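Local coordinates for protein mannitol dehydrogenase (Pseudomonas fluorescens, PDB 1LJ8) that binds NAD and probably catalyses the NAD-dependent interconversion of mannitol and fructose as a long-chain mannitol 2-dehydrogenase, at residues V438-D441 / A442-S445. Residues are numbered along the deposited sequence; the frame is centred on the assembly and turned at random.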
ATOM      1  N   VAL A 438     -14.871   9.058  18.763  1.00 22.77           N
ATOM      2  CA  VAL A 438     -16.272   8.663  18.619  1.00 24.30           C
ATOM      3  C   VAL A 438     -16.937   8.148  19.899  1.00 26.75           C
ATOM      4  O   VAL A 438     -17.942   7.457  19.849  1.00 26.95           O
ATOM      5  CB  VAL A 438     -16.438   7.613  17.481  1.00 22.86           C
ATOM      6  CG1 VAL A 438     -15.843   8.155  16.205  1.00 22.90           C
ATOM      7  CG2 VAL A 438     -15.759   6.289  17.854  1.00 22.35           C
ATOM      8  N   SER A 439     -16.390   8.529  21.045  1.00 29.72           N
ATOM      9  CA  SER A 439     -16.942   8.098  22.325  1.00 33.21           C
ATOM     10  C   SER A 439     -18.294   8.779  22.661  1.00 34.30           C
ATOM     11  O   SER A 439     -19.098   8.249  23.437  1.00 35.58           O
ATOM     12  CB  SER A 439     -15.911   8.359  23.423  1.00 32.50           C
ATOM     13  OG  SER A 439     -15.693   9.742  23.580  1.00 35.35           O
ATOM     14  N   ASP A 440     -18.563   9.922  22.047  1.00 34.04           N
ATOM     15  CA  ASP A 440     -19.813  10.655  22.286  1.00 34.33           C
ATOM     16  C   ASP A 440     -20.468  10.944  20.931  1.00 33.40           C
ATOM     17  O   ASP A 440     -19.942  11.769  20.171  1.00 33.13           O
ATOM     18  CB  ASP A 440     -19.476  11.971  22.980  1.00 37.58           C
ATOM     19  CG  ASP A 440     -20.702  12.697  23.518  1.00 39.87           C
ATOM     20  OD1 ASP A 440     -21.698  12.904  22.776  1.00 40.81           O
ATOM     21  OD2 ASP A 440     -20.643  13.084  24.698  1.00 42.52           O
ATOM     22  N   ASP A 441     -21.597  10.292  20.636  1.00 31.79           N
ATOM     23  CA  ASP A 441     -22.278  10.477  19.344  1.00 31.85           C
ATOM     24  C   ASP A 441     -22.528  11.936  19.019  1.00 31.85           C
ATOM     25  O   ASP A 441     -22.352  12.370  17.874  1.00 32.42           O
ATOM     26  CB  ASP A 441     -23.650   9.786  19.301  1.00 31.45           C
ATOM     27  CG  ASP A 441     -23.605   8.356  18.760  1.00 30.91           C
ATOM     28  OD1 ASP A 441     -24.700   7.829  18.507  1.00 30.29           O
ATOM     29  OD2 ASP A 441     -22.521   7.754  18.592  1.00 28.74           O
ATOM     30  N   ALA A 442     -22.968  12.699  20.017  1.00 31.64           N
ATOM     31  CA  ALA A 442     -23.276  14.116  19.784  1.00 30.88           C
ATOM     32  C   ALA A 442     -22.065  14.965  19.420  1.00 30.16           C
ATOM     33  O   ALA A 442     -22.208  16.033  18.813  1.00 29.37           O
ATOM     34  CB  ALA A 442     -23.960  14.716  21.009  1.00 32.75           C
ATOM     35  N   LEU A 443     -20.875  14.498  19.788  1.00 28.65           N
ATOM     36  CA  LEU A 443     -19.684  15.273  19.518  1.00 26.74           C
ATOM     37  C   LEU A 443     -18.799  14.728  18.392  1.00 26.21           C
ATOM     38  O   LEU A 443     -17.729  15.268  18.136  1.00 24.45           O
ATOM     39  CB  LEU A 443     -18.856  15.387  20.797  1.00 27.73           C
ATOM     40  CG  LEU A 443     -19.486  16.179  21.963  1.00 27.40           C
ATOM     41  CD1 LEU A 443     -18.601  16.005  23.212  1.00 29.32           C
ATOM     42  CD2 LEU A 443     -19.590  17.643  21.627  1.00 27.28           C
ATOM     43  N   ILE A 444     -19.256  13.684  17.710  1.00 25.29           N
ATOM     44  CA  ILE A 444     -18.445  13.078  16.655  1.00 24.43           C
ATOM     45  C   ILE A 444     -18.107  14.038  15.519  1.00 23.35           C
ATOM     46  O   ILE A 444     -16.947  14.136  15.110  1.00 21.39           O
ATOM     47  CB  ILE A 444     -19.124  11.786  16.115  1.00 24.83           C
ATOM     48  CG1 ILE A 444     -19.047  10.709  17.194  1.00 26.12           C
ATOM     49  CG2 ILE A 444     -18.462  11.316  14.784  1.00 24.38           C
ATOM     50  CD1 ILE A 444     -19.933   9.491  16.943  1.00 27.66           C
ATOM     51  N   SER A 445     -19.077  14.795  15.019  1.00 24.01           N
ATOM     52  CA  SER A 445     -18.732  15.656  13.894  1.00 24.40           C
ATOM     53  C   SER A 445     -17.745  16.728  14.332  1.00 26.23           C
ATOM     54  O   SER A 445     -16.832  17.071  13.589  1.00 25.66           O
ATOM     55  CB  SER A 445     -20.003  16.264  13.230  1.00 25.78           C
ATOM     56  OG  SER A 445     -20.736  17.046  14.157  1.00 28.40           O
TER
HETATM   57  O   HOH W   1     -21.959  14.288  15.609  1.00 30.60           O
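V438 meets I444 where the chain leaving helix 431-437 folds back on itself: I444 CG1 lies 3.7 Å from V438 CA, and I444 CD1 is 4.0 Å from V438 CB. Both residues are buried, and I444 also rests on F469 and Y473 of helix 463-488. D440 supplies two acceptors to the bend. D440 O receives L443 N at 2.9 Å, with the donor 53° out of the carbonyl plane; this i to i+3 bond, with helical backbone angles at D441 and A442, defines a beta turn of type I or III. With chi1 at -169° D440 CG lies opposite its own N, which brings D440 OD1 to 3.0 Å from A442 N. That weak, bent bond (122° at the hydrogen) closes an Asx turn, while D440 CG packs 3.9 Å from L443 CD1. With an alanine here, A442 N would probably lose this carboxylate acceptor and L443 CD1 the group packed beside it. D441 continues the winding: D441 O accepts I444 N at 3.4 Å, weak but nearly straight, and a water links that O to S445 N. D441 OD2, 3.5 Å from I444 CD1, hydrogen-bonds Y473 OH, and D441 OD1 forms a salt bridge with R477 NH1. Thus, in the C-terminal domain and away from the NAD site, D441 by charge and I444 by apolar contact join this turn to helix 463-488.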